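Local coordinates for protein vibralactone Cyclase (PDB 6KD0) that catalyses the cyclization that forms the fused bicyclic beta-lactone of vibralactone, as a member of the alpha/beta hydrolase fold family, at residues 156-161 and 193-198; 165-170 and 197-202; 240-245 and 280-285. All coordinates share one frame; numbering follows the deposited sequence.

Interaction 1: residues 156-161 and 193-198; sequences AAANAG and DPFFAN
Ala157 and Phe196 mark the nearest approach of the two backbones, with their CA atoms 8.0 Å apart. Residues 156-158 are the last turn of helix 144-158, and Asn159 is the first residue to leave helical angles. In the other segment a short 3-10 segment begins at Pro194. It is preceded by an Asx turn, in which Asp193 OD1 accepts from Phe195 N (3.0 Å, 165°), the donor standing well above the carboxylate plane; Asp193 OD2 is bonded to Tyr150 OH of helix 144-158. Two phenylalanine rings meet two alanine methyls. Phe195 places its CG anti to the backbone N (chi1 176°), which carries the ring toward the helix until CZ lies 4.0 Å from Ala158 CB, the methyl sitting at the ring edge near its plane. Phe196 has CG anti to its carbonyl carbon (chi1 -76°), and its CE1 comes within 4.0 Å of Ala157 CB at an oblique angle. Phe195 CD2 stands 3.7 Å above the plane of the Phe196 ring, over its centre, while Phe196 CD2 lies in the Phe195 plane at that ring's edge. Lys154 adds a cation-pi contact to Phe195, and Leu153 and Phe171 touch Phe196. The result is an apolar seam between the end of helix 144-158 and the turn after helix 178-192, within the alpha/beta hydrolase fold.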
# COMPACT_ATOMS: atom_id res chain seq x y z
N ALA A 156 -5.97 4.97 -15.62
CA ALA A 156 -7.15 4.32 -15.08
C ALA A 156 -8.32 5.29 -14.98
O ALA A 156 -9.46 4.93 -15.28
CB ALA A 156 -6.85 3.72 -13.70
N ALA A 157 -8.05 6.54 -14.56
CA ALA A 157 -9.10 7.55 -14.53
C ALA A 157 -9.65 7.82 -15.93
O ALA A 157 -10.87 7.85 -16.13
CB ALA A 157 -8.57 8.85 -13.89
N ALA A 158 -8.77 7.98 -16.91
CA ALA A 158 -9.26 8.42 -18.22
C ALA A 158 -9.89 7.29 -19.02
O ALA A 158 -10.76 7.54 -19.86
CB ALA A 158 -8.11 9.05 -19.00
N ASN A 159 -9.46 6.06 -18.79
CA ASN A 159 -9.89 4.91 -19.57
C ASN A 159 -10.80 4.00 -18.78
O ASN A 159 -11.02 2.86 -19.18
CB ASN A 159 -8.67 4.14 -20.07
CG ASN A 159 -7.84 4.96 -21.05
OD1 ASN A 159 -8.17 5.03 -22.24
ND2 ASN A 159 -6.78 5.60 -20.56
N ALA A 160 -11.34 4.49 -17.66
CA ALA A 160 -12.16 3.66 -16.78
C ALA A 160 -13.26 2.93 -17.54
O ALA A 160 -13.46 1.72 -17.34
CB ALA A 160 -12.78 4.51 -15.67
N GLY A 161 -13.97 3.63 -18.42
CA GLY A 161 -15.13 3.04 -19.07
C GLY A 161 -14.79 1.80 -19.87
O GLY A 161 -15.62 0.89 -20.00
N ASP A 193 -3.33 18.49 -9.51
CA ASP A 193 -3.28 18.39 -10.97
C ASP A 193 -4.67 18.61 -11.55
O ASP A 193 -5.59 17.82 -11.26
CB ASP A 193 -2.75 17.02 -11.36
CG ASP A 193 -2.46 16.88 -12.85
OD1 ASP A 193 -2.92 17.70 -13.66
OD2 ASP A 193 -1.76 15.91 -13.21
N PRO A 194 -4.89 19.64 -12.38
CA PRO A 194 -6.23 19.85 -12.95
C PRO A 194 -6.71 18.68 -13.80
O PRO A 194 -7.92 18.57 -14.03
CB PRO A 194 -6.08 21.14 -13.78
CG PRO A 194 -4.66 21.39 -13.92
CD PRO A 194 -3.92 20.66 -12.83
N PHE A 195 -5.82 17.78 -14.23
CA PHE A 195 -6.24 16.57 -14.94
C PHE A 195 -7.33 15.81 -14.19
O PHE A 195 -8.20 15.19 -14.80
CB PHE A 195 -5.06 15.63 -15.18
CG PHE A 195 -5.44 14.33 -15.82
CD1 PHE A 195 -5.54 14.23 -17.20
CD2 PHE A 195 -5.72 13.21 -15.04
CE1 PHE A 195 -5.89 13.03 -17.79
CE2 PHE A 195 -6.07 12.01 -15.63
CZ PHE A 195 -6.16 11.92 -17.01
N PHE A 196 -7.26 15.83 -12.86
CA PHE A 196 -8.16 15.05 -12.02
C PHE A 196 -9.37 15.84 -11.54
O PHE A 196 -10.15 15.31 -10.75
CB PHE A 196 -7.40 14.51 -10.79
CG PHE A 196 -6.49 13.34 -11.11
CD1 PHE A 196 -7.01 12.06 -11.24
CD2 PHE A 196 -5.14 13.53 -11.31
CE1 PHE A 196 -6.19 11.00 -11.54
CE2 PHE A 196 -4.31 12.47 -11.62
CZ PHE A 196 -4.83 11.20 -11.73
N ALA A 197 -9.52 17.09 -12.00
CA ALA A 197 -10.58 17.96 -11.49
C ALA A 197 -11.95 17.29 -11.57
O ALA A 197 -12.74 17.37 -10.63
CB ALA A 197 -10.60 19.29 -12.26
N ASN A 198 -12.23 16.63 -12.69
CA ASN A 198 -13.54 16.02 -12.91
C ASN A 198 -13.64 14.59 -12.38
O ASN A 198 -14.75 14.07 -12.28
CB ASN A 198 -13.88 16.01 -14.39
CG ASN A 198 -14.04 17.40 -14.95
OD1 ASN A 198 -14.24 18.36 -14.19
ND2 ASN A 198 -13.92 17.53 -16.27

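Interaction 2: residues 165-170 and 197-202; sequences ADPKKG and ANTPLT
Pro167 and Thr199 meet where two loops of the alpha/beta hydrolase fold run toward neighbouring parallel strands, 171-176 and 203-207. Their CA atoms are 6.0 Å apart, as are those of Gly170 and Thr202 at the strand entrances. Pro167 presents CG to the flank of the threonine, 3.9 Å from Thr199 CB and at the same range from its methyl CG2, the two side chains crossing at a slant. In Thr199, chi1 of 65° puts OG1 between the backbone N and the carbonyl carbon and leaves CG2 anti to the carbonyl carbon, against Pro167 CG. Further out, the Lys168 chain is bent at chi2, chi3 and chi4, and its methylene CD lies 3.4 Å from Asn198 O; the approach is made by the aliphatic part of the chain. Thr202 OG1 stands 3.7 Å from Gly170 CA, but its polar bond goes to Phe171 N, just beyond the glycine. Between the loops, one water donates to both Pro167 O and Pro200 O, 2.8 Å each. On this evidence the contact is mixed: an apolar proline-threonine touch lies beside a water that donates to both carbonyls and so links two acceptors, Pro167 O having Gly170 N as a second donor (3.0 Å).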
# COMPACT_ATOMS: atom_id res chain seq x y z
N ALA A 165 -15.52 0.64 -15.40
CA ALA A 165 -15.34 1.44 -14.19
C ALA A 165 -15.79 2.87 -14.45
O ALA A 165 -15.75 3.37 -15.58
CB ALA A 165 -13.88 1.42 -13.73
N ASP A 166 -16.23 3.53 -13.38
CA ASP A 166 -16.58 4.94 -13.45
C ASP A 166 -16.12 5.60 -12.16
O ASP A 166 -16.72 5.39 -11.10
CB ASP A 166 -18.09 5.13 -13.68
CG ASP A 166 -18.51 6.61 -13.66
OD1 ASP A 166 -17.65 7.51 -13.53
OD2 ASP A 166 -19.73 6.86 -13.79
N PRO A 167 -15.04 6.39 -12.21
CA PRO A 167 -14.51 6.98 -10.97
C PRO A 167 -15.47 7.95 -10.31
O PRO A 167 -15.30 8.24 -9.12
CB PRO A 167 -13.22 7.68 -11.44
CG PRO A 167 -13.37 7.88 -12.90
CD PRO A 167 -14.27 6.77 -13.40
N LYS A 168 -16.47 8.46 -11.04
CA LYS A 168 -17.51 9.25 -10.40
C LYS A 168 -18.32 8.42 -9.41
O LYS A 168 -18.95 8.99 -8.52
CB LYS A 168 -18.46 9.85 -11.44
CG LYS A 168 -17.78 10.70 -12.50
CD LYS A 168 -17.48 12.10 -12.01
CE LYS A 168 -18.73 12.97 -12.00
NZ LYS A 168 -18.92 13.66 -10.69
N LYS A 169 -18.32 7.10 -9.56
CA LYS A 169 -18.98 6.23 -8.59
C LYS A 169 -18.11 5.95 -7.38
O LYS A 169 -18.57 5.29 -6.44
CB LYS A 169 -19.37 4.92 -9.27
CG LYS A 169 -20.29 5.15 -10.47
CD LYS A 169 -21.02 3.89 -10.89
CE LYS A 169 -22.13 4.20 -11.88
NZ LYS A 169 -22.90 2.95 -12.23
N GLY A 170 -16.89 6.48 -7.35
CA GLY A 170 -15.96 6.18 -6.29
C GLY A 170 -14.61 5.93 -6.92
O GLY A 170 -14.53 5.25 -7.94
N ALA A 197 -9.52 17.09 -12.00
CA ALA A 197 -10.58 17.96 -11.49
C ALA A 197 -11.95 17.29 -11.57
O ALA A 197 -12.74 17.37 -10.63
CB ALA A 197 -10.60 19.29 -12.26
N ASN A 198 -12.23 16.63 -12.69
CA ASN A 198 -13.54 16.02 -12.91
C ASN A 198 -13.64 14.59 -12.38
O ASN A 198 -14.75 14.07 -12.28
CB ASN A 198 -13.88 16.01 -14.39
CG ASN A 198 -14.04 17.40 -14.95
OD1 ASN A 198 -14.24 18.36 -14.19
ND2 ASN A 198 -13.92 17.53 -16.27
N THR A 199 -12.52 13.92 -12.12
CA THR A 199 -12.50 12.57 -11.57
C THR A 199 -11.54 12.52 -10.38
O THR A 199 -10.52 11.82 -10.42
CB THR A 199 -12.11 11.54 -12.64
OG1 THR A 199 -10.76 11.78 -13.07
CG2 THR A 199 -13.05 11.64 -13.85
N PRO A 200 -11.82 13.27 -9.32
CA PRO A 200 -10.90 13.31 -8.19
C PRO A 200 -10.91 12.00 -7.42
O PRO A 200 -11.89 11.25 -7.43
CB PRO A 200 -11.44 14.45 -7.32
CG PRO A 200 -12.92 14.39 -7.57
CD PRO A 200 -13.03 14.07 -9.06
N LEU A 201 -9.80 11.75 -6.73
CA LEU A 201 -9.78 10.66 -5.76
C LEU A 201 -10.84 10.93 -4.69
O LEU A 201 -11.01 12.07 -4.26
CB LEU A 201 -8.40 10.55 -5.11
CG LEU A 201 -7.30 9.99 -6.01
CD1 LEU A 201 -5.94 10.08 -5.31
CD2 LEU A 201 -7.60 8.53 -6.36
N THR A 202 -11.57 9.89 -4.29
CA THR A 202 -12.54 10.04 -3.22
C THR A 202 -12.12 9.36 -1.92
O THR A 202 -12.86 9.42 -0.93
CB THR A 202 -13.92 9.51 -3.65
OG1 THR A 202 -13.83 8.10 -3.90
CG2 THR A 202 -14.36 10.19 -4.93
O HOH W 1 -14.22 10.81 -8.92

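Interaction 3: residues 240-245 and 280-285; sequences KEVYWF and WDPLRD
Within 240-245, Val242 makes the contact with Pro282 and Leu283. Earlier in the segment, Lys240 O accepts from Trp244 N (3.0 Å), a regular helical bond, while Glu241 spends its carboxylate elsewhere, in a salt bridge to Arg38 and a bond from Ser238 N. Val242 follows, its CB directed at the other segment. CG1, anti to the backbone N (chi1 167°), lies 3.8 Å from Leu283 CD2; CG2 is equally close to that methyl and 4.0 Å from Pro282 CG. The valine thus straddles CD2 with both branches, the leucine and valine side chains running past each other in opposite directions. Met228 of helix 227-230 touches both Val242 and Pro282. Pro282 and Leu283 form the corner of a type I turn from Asp281 to Arg284; Asp281 OD1 accepts from Leu283 N (3.0 Å, 153°), a capping bond ahead of helix 284-296, met from above the carboxylate plane. Asp281 OD2 bonds His311 ND1, consistent with the acid of a Ser-His-Asp triad with Ser177. Beyond Val242, Trp244 turns to Phe32 and lays CE3 over the centre of the Phe245 ring. Arg284 NE and NH2 meet Asp285 OD1 and OD2, and NH2 also reaches Glu230.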
# COMPACT_ATOMS: atom_id res chain seq x y z
N LYS A 240 18.18 -1.75 9.71
CA LYS A 240 19.19 -1.95 8.68
C LYS A 240 18.55 -2.12 7.30
O LYS A 240 19.03 -1.55 6.31
CB LYS A 240 20.04 -3.16 9.04
CG LYS A 240 21.15 -3.48 8.05
CD LYS A 240 21.96 -4.68 8.54
CE LYS A 240 23.10 -4.99 7.57
NZ LYS A 240 23.96 -6.12 8.04
N GLU A 241 17.46 -2.89 7.22
CA GLU A 241 16.78 -3.14 5.95
C GLU A 241 16.10 -1.88 5.44
O GLU A 241 16.10 -1.60 4.23
CB GLU A 241 15.77 -4.28 6.11
CG GLU A 241 16.40 -5.67 6.19
CD GLU A 241 15.38 -6.77 6.47
OE1 GLU A 241 15.40 -7.80 5.78
OE2 GLU A 241 14.56 -6.59 7.39
N VAL A 242 15.50 -1.11 6.36
CA VAL A 242 14.88 0.16 5.98
C VAL A 242 15.91 1.07 5.31
O VAL A 242 15.69 1.62 4.21
CB VAL A 242 14.25 0.82 7.22
CG1 VAL A 242 13.89 2.28 6.93
CG2 VAL A 242 13.00 0.03 7.64
N TYR A 243 17.07 1.23 5.96
CA TYR A 243 18.13 2.07 5.39
C TYR A 243 18.62 1.52 4.06
O TYR A 243 18.94 2.28 3.13
CB TYR A 243 19.29 2.19 6.39
CG TYR A 243 19.08 3.27 7.43
CD1 TYR A 243 17.96 3.27 8.24
CD2 TYR A 243 20.01 4.30 7.59
CE1 TYR A 243 17.75 4.26 9.20
CE2 TYR A 243 19.82 5.29 8.54
CZ TYR A 243 18.70 5.27 9.34
OH TYR A 243 18.49 6.25 10.29
N TRP A 244 18.69 0.19 3.93
CA TRP A 244 19.15 -0.39 2.67
C TRP A 244 18.17 -0.10 1.53
O TRP A 244 18.59 0.23 0.42
CB TRP A 244 19.40 -1.89 2.85
CG TRP A 244 19.95 -2.62 1.66
CD1 TRP A 244 21.19 -2.48 1.09
CD2 TRP A 244 19.28 -3.64 0.91
NE1 TRP A 244 21.33 -3.35 0.03
CE2 TRP A 244 20.17 -4.07 -0.10
CE3 TRP A 244 18.02 -4.22 0.99
CZ2 TRP A 244 19.83 -5.07 -1.01
CZ3 TRP A 244 17.68 -5.21 0.09
CH2 TRP A 244 18.59 -5.62 -0.90
N PHE A 245 16.86 -0.24 1.79
CA PHE A 245 15.88 0.04 0.75
C PHE A 245 15.90 1.52 0.35
O PHE A 245 15.73 1.87 -0.83
CB PHE A 245 14.47 -0.39 1.20
CG PHE A 245 14.22 -1.88 1.11
CD1 PHE A 245 14.25 -2.54 -0.11
CD2 PHE A 245 13.93 -2.62 2.25
CE1 PHE A 245 14.02 -3.92 -0.19
CE2 PHE A 245 13.70 -3.99 2.18
CZ PHE A 245 13.75 -4.64 0.95
N TRP A 280 4.88 -3.70 15.71
CA TRP A 280 6.26 -4.15 15.90
C TRP A 280 7.05 -3.92 14.62
O TRP A 280 7.39 -4.86 13.90
CB TRP A 280 6.27 -5.62 16.31
CG TRP A 280 7.56 -6.14 16.86
CD1 TRP A 280 8.74 -5.47 17.02
CD2 TRP A 280 7.80 -7.48 17.31
NE1 TRP A 280 9.70 -6.31 17.55
CE2 TRP A 280 9.14 -7.55 17.74
CE3 TRP A 280 7.02 -8.64 17.38
CZ2 TRP A 280 9.71 -8.72 18.24
CZ3 TRP A 280 7.58 -9.81 17.88
CH2 TRP A 280 8.91 -9.83 18.31
N ASP A 281 7.37 -2.65 14.35
CA ASP A 281 7.75 -2.23 13.01
C ASP A 281 8.56 -0.95 13.13
O ASP A 281 8.08 0.03 13.73
CB ASP A 281 6.47 -2.03 12.18
CG ASP A 281 6.72 -1.66 10.72
OD1 ASP A 281 7.88 -1.39 10.31
OD2 ASP A 281 5.73 -1.65 9.96
N PRO A 282 9.80 -0.92 12.63
CA PRO A 282 10.59 0.33 12.69
C PRO A 282 9.94 1.49 11.96
O PRO A 282 10.17 2.65 12.33
CB PRO A 282 11.93 -0.07 12.04
CG PRO A 282 11.58 -1.24 11.16
CD PRO A 282 10.53 -2.00 11.93
N LEU A 283 9.14 1.22 10.93
CA LEU A 283 8.44 2.27 10.18
C LEU A 283 7.16 2.74 10.86
O LEU A 283 6.44 3.56 10.28
CB LEU A 283 8.09 1.76 8.77
CG LEU A 283 9.23 1.45 7.81
CD1 LEU A 283 8.68 1.07 6.41
CD2 LEU A 283 10.20 2.61 7.71
N ARG A 284 6.85 2.23 12.05
CA ARG A 284 5.56 2.55 12.66
C ARG A 284 5.40 4.05 12.90
O ARG A 284 4.38 4.64 12.53
CB ARG A 284 5.40 1.78 13.98
CG ARG A 284 4.09 2.09 14.71
CD ARG A 284 4.16 1.59 16.18
NE ARG A 284 5.06 2.41 16.99
CZ ARG A 284 5.91 1.95 17.90
NH1 ARG A 284 6.01 0.64 18.12
NH2 ARG A 284 6.66 2.79 18.60
N ASP A 285 6.40 4.67 13.52
CA ASP A 285 6.19 6.03 14.02
C ASP A 285 6.18 7.08 12.91
O ASP A 285 5.44 8.06 13.02
CB ASP A 285 7.21 6.34 15.11
CG ASP A 285 6.88 5.65 16.44
OD1 ASP A 285 5.72 5.22 16.63
OD2 ASP A 285 7.78 5.50 17.28

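Along the chain, interaction 1 first joins the end of helix 144-158 to the turn after helix 178-192. Interaction 2 opens inside that loop, at 165-170, and closes just past it on 197-202, so the two overlap rather than nest, sharing Ala197 and Asn198. Their centres are 7 Å apart and they touch: Ala160 CB packs 3.5 Å from Pro167 CD, and Ala160 O probably bonds Ala165 N. These neighbouring contacts join the helix ends to the loops leading into strands 171-176 and 203-207. Interaction 3 opens only after both have closed, and ties helix 239-249 to the turn before helix 284-296. Its centre lies 34 Å from each of theirs, across the chain's centre.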